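Local coordinates for exopolysaccharide biosynthesis protein (Pantoea stewartii subsp. stewartii DC283, PDB 6TGF) that modifies the glycan of the bacterial biofilm, probably by hydrolysing the exopolysaccharide, and has a bacteriophage tailspike-like parallel beta-helix fold, at the interface of chains A and B. Residues are numbered along the deposited sequence; one frame, centred on the assembly and turned at random. Chains: chain A/B, Exopolysaccharide biosynthesis protein.

Contact 1: the interface of chains A and B. Residues chain A 562, 564, 590, 643; chain B 559-560, 645-646.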
ATOM      1  N   GLU A 562      22.247 -12.780 -34.345  1.00 36.57           N
ATOM      2  CA  GLU A 562      23.136 -11.672 -34.781  1.00 36.72           C
ATOM      3  C   GLU A 562      24.290 -11.564 -33.781  1.00 37.11           C
ATOM      4  O   GLU A 562      24.021 -11.212 -32.614  1.00 37.08           O
ATOM      5  CB  GLU A 562      22.346 -10.364 -34.863  1.00 36.60           C
ATOM      6  CG  GLU A 562      23.153  -9.188 -35.383  1.00 36.67           C
ATOM      7  CD  GLU A 562      22.445  -7.847 -35.287  1.00 36.72           C
ATOM      8  OE1 GLU A 562      21.266  -7.825 -34.881  1.00 36.67           O
ATOM      9  OE2 GLU A 562      23.074  -6.824 -35.615  1.00 36.77           O
ATOM     10  N   PHE A 564      26.742  -9.171 -33.212  1.00 38.44           N
ATOM     11  CA  PHE A 564      26.986  -7.743 -33.548  1.00 38.89           C
ATOM     12  C   PHE A 564      28.329  -7.297 -32.958  1.00 39.60           C
ATOM     13  O   PHE A 564      28.576  -7.536 -31.761  1.00 39.61           O
ATOM     14  CB  PHE A 564      25.843  -6.856 -33.053  1.00 38.66           C
ATOM     15  CG  PHE A 564      26.082  -5.386 -33.276  1.00 38.63           C
ATOM     16  CD1 PHE A 564      26.015  -4.843 -34.550  1.00 38.64           C
ATOM     17  CD2 PHE A 564      26.401  -4.550 -32.218  1.00 38.83           C
ATOM     18  CE1 PHE A 564      26.246  -3.492 -34.757  1.00 38.78           C
ATOM     19  CE2 PHE A 564      26.633  -3.199 -32.428  1.00 38.98           C
ATOM     20  CZ  PHE A 564      26.557  -2.673 -33.696  1.00 38.92           C
ATOM     21  N   ARG A 590      29.339  -7.682 -38.556  1.00 40.39           N
ATOM     22  CA  ARG A 590      28.409  -8.593 -37.835  1.00 39.64           C
ATOM     23  C   ARG A 590      28.474  -9.982 -38.477  1.00 39.23           C
ATOM     24  O   ARG A 590      28.983 -10.089 -39.613  1.00 39.37           O
ATOM     25  CB  ARG A 590      26.976  -8.049 -37.855  1.00 39.28           C
ATOM     26  CG  ARG A 590      26.405  -7.813 -39.247  1.00 39.02           C
ATOM     27  CD  ARG A 590      24.889  -7.721 -39.242  1.00 38.74           C
ATOM     28  NE  ARG A 590      24.391  -6.859 -38.179  1.00 38.59           N
ATOM     29  CZ  ARG A 590      24.364  -5.529 -38.213  1.00 38.61           C
ATOM     30  NH1 ARG A 590      24.811  -4.871 -39.272  1.00 38.76           N
ATOM     31  NH2 ARG A 590      23.888  -4.859 -37.179  1.00 38.59           N
ATOM     32  N   MET A 643      22.487 -10.951 -30.117  1.00 36.10           N
ATOM     33  CA  MET A 643      21.092 -10.454 -30.245  1.00 35.81           C
ATOM     34  C   MET A 643      20.321 -11.412 -31.158  1.00 35.43           C
ATOM     35  O   MET A 643      20.843 -11.736 -32.239  1.00 35.34           O
ATOM     36  CB  MET A 643      21.101  -9.035 -30.821  1.00 35.98           C
ATOM     37  CG  MET A 643      21.586  -7.998 -29.815  1.00 36.25           C
ATOM     38  SD  MET A 643      22.718  -6.733 -30.468  1.00 36.63           S
ATOM     39  CE  MET A 643      21.987  -6.368 -32.061  1.00 36.44           C
TER
ATOM     40  N   TRP B 559      29.561   0.724 -32.212  1.00 39.30           N
ATOM     41  CA  TRP B 559      28.222   1.358 -32.347  1.00 38.89           C
ATOM     42  C   TRP B 559      27.748   1.214 -33.797  1.00 38.65           C
ATOM     43  O   TRP B 559      28.590   1.356 -34.707  1.00 38.87           O
ATOM     44  CB  TRP B 559      28.262   2.838 -31.945  1.00 38.95           C
ATOM     45  CG  TRP B 559      28.659   3.104 -30.527  1.00 38.98           C
ATOM     46  CD1 TRP B 559      29.925   3.251 -30.040  1.00 39.25           C
ATOM     47  CD2 TRP B 559      27.777   3.293 -29.406  1.00 38.88           C
ATOM     48  NE1 TRP B 559      29.893   3.503 -28.695  1.00 39.33           N
ATOM     49  CE2 TRP B 559      28.590   3.533 -28.277  1.00 39.06           C
ATOM     50  CE3 TRP B 559      26.387   3.273 -29.243  1.00 38.72           C
ATOM     51  CZ2 TRP B 559      28.055   3.752 -27.008  1.00 39.00           C
ATOM     52  CZ3 TRP B 559      25.860   3.487 -27.988  1.00 38.70           C
ATOM     53  CH2 TRP B 559      26.685   3.724 -26.888  1.00 38.82           C
ATOM     54  N   GLU B 560      26.453   0.951 -33.998  1.00 38.30           N
ATOM     55  CA  GLU B 560      25.775   1.046 -35.318  1.00 38.15           C
ATOM     56  C   GLU B 560      24.540   1.941 -35.167  1.00 38.10           C
ATOM     57  O   GLU B 560      23.563   1.492 -34.540  1.00 37.96           O
ATOM     58  CB  GLU B 560      25.393  -0.336 -35.852  1.00 38.01           C
ATOM     59  CG  GLU B 560      24.758  -0.296 -37.231  1.00 37.96           C
ATOM     60  CD  GLU B 560      24.344  -1.649 -37.780  1.00 37.83           C
ATOM     61  OE1 GLU B 560      25.067  -2.182 -38.641  1.00 37.84           O
ATOM     62  OE2 GLU B 560      23.294  -2.165 -37.348  1.00 37.76           O
ATOM     63  N   LYS B 645      22.469   0.170 -32.140  1.00 34.76           N
ATOM     64  CA  LYS B 645      22.987  -1.082 -31.526  1.00 34.58           C
ATOM     65  C   LYS B 645      24.402  -0.805 -31.009  1.00 34.62           C
ATOM     66  O   LYS B 645      25.086   0.044 -31.611  1.00 34.89           O
ATOM     67  CB  LYS B 645      22.984  -2.224 -32.546  1.00 34.44           C
ATOM     68  CG  LYS B 645      21.605  -2.678 -33.002  1.00 34.37           C
ATOM     69  CD  LYS B 645      21.636  -3.561 -34.227  1.00 34.39           C
ATOM     70  CE  LYS B 645      20.262  -4.053 -34.627  1.00 34.42           C
ATOM     71  NZ  LYS B 645      20.341  -5.243 -35.506  1.00 34.52           N
ATOM     72  N   SER B 646      24.823  -1.485 -29.938  1.00 34.57           N
ATOM     73  CA  SER B 646      26.116  -1.235 -29.248  1.00 34.80           C
ATOM     74  C   SER B 646      26.636  -2.511 -28.575  1.00 34.96           C
ATOM     75  O   SER B 646      25.811  -3.292 -28.064  1.00 35.20           O
ATOM     76  CB  SER B 646      25.976  -0.116 -28.250  1.00 34.89           C
ATOM     77  OG  SER B 646      27.244   0.271 -27.743  1.00 35.16           O
TER
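B:Lys645 reaches across to A:Phe564, A:Met643 and A:Glu562, joining neighbouring chains of a tailspike-like protein through its strand-rich C-terminal part. It stands on strand 637-646 and can be followed atom by atom. Its CB lies over one face of the A:Phe564 ring, offset toward the rim, 3.9 Å from the ring centroid, in a CH-pi contact. CG and CD run past the methyl of A:Met643, and B:Lys645 CD comes within 3.6 Å of A:Met643 CE. CE of the lysine lies between that methyl and A:Glu562 OE1. Extended beyond CG, the chain meets A:Glu562 from the opposite direction, and its ammonium NZ forms a salt bridge and hydrogen bond of 2.8 Å to A:Glu562 OE1 on its syn lone pair.

The other carboxylate oxygen, A:Glu562 OE2, takes NE and NH2 of A:Arg590 from the same face of its plane, in a salt bridge of 2.6 Å from A:Arg590 NH2 to A:Glu562 OE2. NE and NH2 make this side-on grip, and NH2, shared, joins NH1 in an end-on grip on B:Glu560. NH1 of A:Arg590 bonds OE1 of B:Glu560 at 2.8 Å on its syn lone pair, while NH2 forms a salt bridge to OE2 from above the carboxylate plane; the two flat groups are turned 41° apart. In B:Glu560, CG anti to the backbone N (chi1 -177°) and an extended chain carry the carboxylate past A:Phe564 to the arginine. A:Glu562 OE2 and B:Glu560 OE2 are 5.0 Å apart, and A:Arg590 NH2, bonded to both, may offset their like charges.

Contact 2: the interface of chains A and B. Residues chain A 678-680, 691-692; chain B 684, 687-688.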
ATOM      1  N   GLN A 678      28.435 -21.492 -44.919  1.00 48.25           N
ATOM      2  CA  GLN A 678      28.579 -20.014 -45.009  1.00 47.38           C
ATOM      3  C   GLN A 678      27.976 -19.548 -46.341  1.00 46.43           C
ATOM      4  O   GLN A 678      28.638 -19.712 -47.385  1.00 46.09           O
ATOM      5  CB  GLN A 678      30.030 -19.555 -44.818  1.00 47.48           C
ATOM      6  CG  GLN A 678      31.102 -20.505 -45.339  1.00 47.77           C
ATOM      7  CD  GLN A 678      32.459 -20.197 -44.754  1.00 47.97           C
ATOM      8  OE1 GLN A 678      33.140 -21.076 -44.232  1.00 48.33           O
ATOM      9  NE2 GLN A 678      32.857 -18.937 -44.821  1.00 47.84           N
ATOM     10  N   ARG A 679      26.749 -19.017 -46.289  1.00 45.50           N
ATOM     11  CA  ARG A 679      25.975 -18.517 -47.457  1.00 44.92           C
ATOM     12  C   ARG A 679      25.265 -17.213 -47.077  1.00 44.53           C
ATOM     13  O   ARG A 679      24.966 -17.032 -45.880  1.00 44.61           O
ATOM     14  CB  ARG A 679      24.898 -19.518 -47.891  1.00 44.72           C
ATOM     15  CG  ARG A 679      25.331 -20.977 -47.931  1.00 44.70           C
ATOM     16  CD  ARG A 679      24.119 -21.890 -47.906  1.00 44.69           C
ATOM     17  NE  ARG A 679      24.457 -23.299 -48.057  1.00 44.81           N
ATOM     18  CZ  ARG A 679      23.588 -24.303 -47.976  1.00 44.90           C
ATOM     19  NH1 ARG A 679      22.307 -24.065 -47.739  1.00 45.09           N
ATOM     20  NH2 ARG A 679      24.003 -25.549 -48.128  1.00 45.00           N
ATOM     21  N   PHE A 680      24.996 -16.355 -48.064  1.00 43.91           N
ATOM     22  CA  PHE A 680      24.032 -15.228 -47.973  1.00 43.58           C
ATOM     23  C   PHE A 680      23.207 -15.194 -49.264  1.00 43.60           C
ATOM     24  O   PHE A 680      23.616 -15.822 -50.261  1.00 43.72           O
ATOM     25  CB  PHE A 680      24.747 -13.906 -47.674  1.00 43.35           C
ATOM     26  CG  PHE A 680      25.309 -13.180 -48.870  1.00 43.28           C
ATOM     27  CD1 PHE A 680      24.532 -12.285 -49.592  1.00 43.31           C
ATOM     28  CD2 PHE A 680      26.626 -13.371 -49.259  1.00 43.13           C
ATOM     29  CE1 PHE A 680      25.056 -11.609 -50.684  1.00 43.36           C
ATOM     30  CE2 PHE A 680      27.148 -12.694 -50.349  1.00 43.21           C
ATOM     31  CZ  PHE A 680      26.364 -11.815 -51.061  1.00 43.34           C
ATOM     32  N   ALA A 691      26.208 -15.738 -52.018  1.00 47.63           N
ATOM     33  CA  ALA A 691      27.485 -16.486 -51.964  1.00 47.89           C
ATOM     34  C   ALA A 691      27.209 -17.882 -51.395  1.00 48.16           C
ATOM     35  O   ALA A 691      26.205 -18.028 -50.670  1.00 48.07           O
ATOM     36  CB  ALA A 691      28.498 -15.738 -51.134  1.00 47.81           C
ATOM     37  N   ASN A 692      28.056 -18.863 -51.719  1.00 48.66           N
ATOM     38  CA  ASN A 692      27.890 -20.278 -51.290  1.00 49.22           C
ATOM     39  C   ASN A 692      29.136 -20.741 -50.527  1.00 49.36           C
ATOM     40  O   ASN A 692      30.142 -20.002 -50.510  1.00 48.58           O
ATOM     41  CB  ASN A 692      27.560 -21.191 -52.475  1.00 49.59           C
ATOM     42  CG  ASN A 692      28.766 -21.563 -53.312  1.00 49.93           C
ATOM     43  OD1 ASN A 692      29.721 -20.797 -53.420  1.00 50.15           O
ATOM     44  ND2 ASN A 692      28.726 -22.739 -53.916  1.00 50.49           N
TER
ATOM     45  N   ASN B 684      30.190 -13.938 -47.006  1.00 45.55           N
ATOM     46  CA  ASN B 684      30.083 -15.165 -46.171  1.00 46.03           C
ATOM     47  C   ASN B 684      31.470 -15.584 -45.657  1.00 46.39           C
ATOM     48  O   ASN B 684      31.571 -16.689 -45.091  1.00 46.62           O
ATOM     49  CB  ASN B 684      29.412 -16.301 -46.948  1.00 46.15           C
ATOM     50  CG  ASN B 684      30.251 -16.817 -48.099  1.00 46.24           C
ATOM     51  OD1 ASN B 684      31.155 -16.136 -48.576  1.00 46.08           O
ATOM     52  ND2 ASN B 684      29.957 -18.021 -48.560  1.00 46.69           N
ATOM     53  N   ALA B 687      33.295 -15.365 -50.406  1.00 47.97           N
ATOM     54  CA  ALA B 687      32.824 -14.553 -51.554  1.00 47.80           C
ATOM     55  C   ALA B 687      31.776 -13.543 -51.074  1.00 47.44           C
ATOM     56  O   ALA B 687      31.249 -13.720 -49.959  1.00 47.52           O
ATOM     57  CB  ALA B 687      32.262 -15.462 -52.618  1.00 48.05           C
ATOM     58  N   GLY B 688      31.486 -12.525 -51.891  1.00 47.13           N
ATOM     59  CA  GLY B 688      30.440 -11.526 -51.606  1.00 46.72           C
ATOM     60  C   GLY B 688      30.554 -10.285 -52.472  1.00 46.46           C
ATOM     61  O   GLY B 688      31.215 -10.347 -53.529  1.00 46.51           O
TER
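A loop of chain B ahead of strand 688-691 meets two stretches of chain A: the loop residues leading into strand 680-683, and the end of strand 688-691 with the loop that follows it. B:Asn684 is central to this patch between two of the three chains of the deposited assembly, whose fold is tailspike-like, and 51 Å² of its surface is hidden by chain A.

Its side-chain amide nitrogen ND2 donates to a backbone carbonyl of the partner, at 2.8 Å from B:Asn684 ND2 to A:Asn692 O. That oxygen lies in the amide plane of B:Asn684, although the donor stands above the plane of the carbonyl. ND2 also points at A:Gln678 O, where the modelled distance is too short to be relied on. A:Gln678, extended beyond CG, gives NE2 to the backbone oxygen B:Asn684 O at 2.6 Å, which engages the asparagine's main chain as well.

The methyl CB of A:Ala691 packs beside the asparagine amide, 3.7 Å from B:Asn684 CG, and the rim of A:Phe680 touches B:Gly688 CA. Within chain B, the amide's rotation is fixed from its other end: the backbone N of B:Ala687 donates to B:Asn684 OD1 at 2.9 Å, in the carbonyl plane and with 166° at the hydrogen.

Contact 3: the interface of chains A and B. Residues chain A 566, 587; chain B 558, 595-596, 598, 603-604.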
ATOM      1  N   GLN A 566      32.718  -6.309 -34.590  1.00 42.68           N
ATOM      2  CA  GLN A 566      33.723  -6.662 -35.629  1.00 43.25           C
ATOM      3  C   GLN A 566      34.968  -7.262 -34.968  1.00 44.10           C
ATOM      4  O   GLN A 566      35.140  -7.082 -33.744  1.00 44.35           O
ATOM      5  CB  GLN A 566      34.094  -5.424 -36.449  1.00 43.27           C
ATOM      6  CG  GLN A 566      35.011  -4.450 -35.723  1.00 43.51           C
ATOM      7  CD  GLN A 566      35.247  -3.195 -36.524  1.00 43.57           C
ATOM      8  OE1 GLN A 566      34.415  -2.290 -36.551  1.00 43.53           O
ATOM      9  NE2 GLN A 566      36.394  -3.127 -37.181  1.00 43.43           N
ATOM     10  N   THR A 587      35.664  -0.338 -40.808  1.00 49.34           N
ATOM     11  CA  THR A 587      34.949  -0.210 -39.514  1.00 48.48           C
ATOM     12  C   THR A 587      33.505  -0.678 -39.728  1.00 47.24           C
ATOM     13  O   THR A 587      32.932  -0.359 -40.792  1.00 46.58           O
ATOM     14  CB  THR A 587      35.033   1.222 -38.972  1.00 48.87           C
ATOM     15  OG1 THR A 587      36.416   1.554 -38.844  1.00 49.06           O
ATOM     16  CG2 THR A 587      34.334   1.392 -37.641  1.00 48.91           C
TER
ATOM     17  N   SER B 558      31.895  -1.200 -30.315  1.00 40.53           N
ATOM     18  CA  SER B 558      31.248  -0.949 -31.630  1.00 40.05           C
ATOM     19  C   SER B 558      29.864  -0.318 -31.430  1.00 39.60           C
ATOM     20  O   SER B 558      29.115  -0.797 -30.558  1.00 39.46           O
ATOM     21  CB  SER B 558      31.156  -2.216 -32.445  1.00 39.92           C
ATOM     22  OG  SER B 558      32.396  -2.512 -33.068  1.00 40.09           O
ATOM     23  N   VAL B 595      30.499   2.959 -36.035  1.00 41.19           N
ATOM     24  CA  VAL B 595      31.528   3.671 -35.219  1.00 41.68           C
ATOM     25  C   VAL B 595      32.121   2.660 -34.234  1.00 41.95           C
ATOM     26  O   VAL B 595      31.337   2.042 -33.493  1.00 41.81           O
ATOM     27  CB  VAL B 595      30.931   4.889 -34.486  1.00 41.77           C
ATOM     28  CG1 VAL B 595      31.965   5.600 -33.623  1.00 41.98           C
ATOM     29  CG2 VAL B 595      30.282   5.871 -35.449  1.00 41.75           C
ATOM     30  N   GLN B 596      33.446   2.487 -34.247  1.00 42.51           N
ATOM     31  CA  GLN B 596      34.188   1.646 -33.271  1.00 43.01           C
ATOM     32  C   GLN B 596      35.292   2.489 -32.627  1.00 44.05           C
ATOM     33  O   GLN B 596      36.030   3.158 -33.375  1.00 44.47           O
ATOM     34  CB  GLN B 596      34.794   0.412 -33.943  1.00 42.75           C
ATOM     35  CG  GLN B 596      35.319  -0.616 -32.948  1.00 42.73           C
ATOM     36  CD  GLN B 596      36.210  -1.660 -33.575  1.00 42.70           C
ATOM     37  OE1 GLN B 596      36.951  -1.392 -34.517  1.00 42.75           O
ATOM     38  NE2 GLN B 596      36.156  -2.869 -33.040  1.00 42.57           N
ATOM     39  N   LYS B 598      38.818   2.737 -31.447  1.00 48.32           N
ATOM     40  CA  LYS B 598      40.084   2.052 -31.816  1.00 49.23           C
ATOM     41  C   LYS B 598      41.042   2.113 -30.620  1.00 50.51           C
ATOM     42  O   LYS B 598      40.604   2.560 -29.540  1.00 50.60           O
ATOM     43  CB  LYS B 598      40.685   2.700 -33.068  1.00 49.30           C
ATOM     44  CG  LYS B 598      39.740   2.810 -34.258  1.00 48.91           C
ATOM     45  CD  LYS B 598      39.163   1.482 -34.704  1.00 48.56           C
ATOM     46  CE  LYS B 598      38.347   1.590 -35.974  1.00 48.18           C
ATOM     47  NZ  LYS B 598      37.884   0.262 -36.441  1.00 47.99           N
ATOM     48  N   GLU B 603      37.054   5.530 -35.262  1.00 51.04           N
ATOM     49  CA  GLU B 603      36.880   5.755 -36.723  1.00 50.78           C
ATOM     50  C   GLU B 603      35.478   5.282 -37.113  1.00 49.80           C
ATOM     51  O   GLU B 603      34.891   4.500 -36.343  1.00 49.92           O
ATOM     52  CB  GLU B 603      37.983   5.040 -37.506  1.00 51.10           C
ATOM     53  CG  GLU B 603      39.332   5.727 -37.388  1.00 51.60           C
ATOM     54  CD  GLU B 603      40.541   4.892 -37.774  1.00 51.85           C
ATOM     55  OE1 GLU B 603      40.359   3.726 -38.173  1.00 51.62           O
ATOM     56  OE2 GLU B 603      41.669   5.414 -37.669  1.00 52.33           O
ATOM     57  N   ALA B 604      34.961   5.759 -38.248  1.00 49.29           N
ATOM     58  CA  ALA B 604      33.578   5.504 -38.713  1.00 48.58           C
ATOM     59  C   ALA B 604      33.581   5.014 -40.165  1.00 48.01           C
ATOM     60  O   ALA B 604      34.651   5.020 -40.800  1.00 48.47           O
ATOM     61  CB  ALA B 604      32.746   6.752 -38.551  1.00 48.66           C
TER
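A:Gln566 and B:Gln596 meet amide against amide, in the strand-rich C-terminal part of this tailspike-like protein, where loop residues of chain A reach strand 589-597 and the loop after it in chain B. The stacked amides form the first kind of contact. The two side chains come from opposite directions, each extended beyond CG, and their amide planes are 22° apart, with A:Gln566 CD 3.5 Å from B:Gln596 CD. With CG anti to the backbone N (chi1 -168°) and its chain extended, B:Gln596 reaches out from its strand to lie against A:Gln566.

Hydrogen bonding centres on B:Lys598, whose ammonium NZ serves both chains. Across the interface it meets A:Thr587 tip to tip, giving a bond of 3.1 Å from NZ to the hydroxyl OG1. Within chain B the same NZ donates to B:Gln596 OE1 at 2.7 Å, approaching in the carbonyl plane. The lysine is therefore a second-shell support for the stack: it holds the oxygen end of the B:Gln596 amide and probably limits its rotation, and its charge may polarise that carbonyl. A bend at chi2 (-57°) brings the chain round to both acceptors.

Van der Waals contact comes from the other branch of A:Thr587. Its methyl CG2 lies 3.4 Å from the backbone oxygen B:Glu603 O on strand 602-610. The same A:Thr587 CG2 is 3.9 Å from B:Gln596 CB, close to the base of the stacked glutamine.

Contact 1 and contact 3 are neighbours, with the centres of their C-alpha atoms about 11 Å apart, while contact 2 lies about 20 Å from contact 1 and 23 Å from contact 3. Contacts 1 and 3 share chain B strand 558-564, which supplies residues to both, and strand 589-597 contributes from chain A to contact 1 and from chain B to contact 3. Contact 2 uses later segments near the C-terminus. The assembly holds three copies, so the same unlike surfaces can recur from chain to chain; spread over this length, the three patches may help keep neighbouring subunits in register.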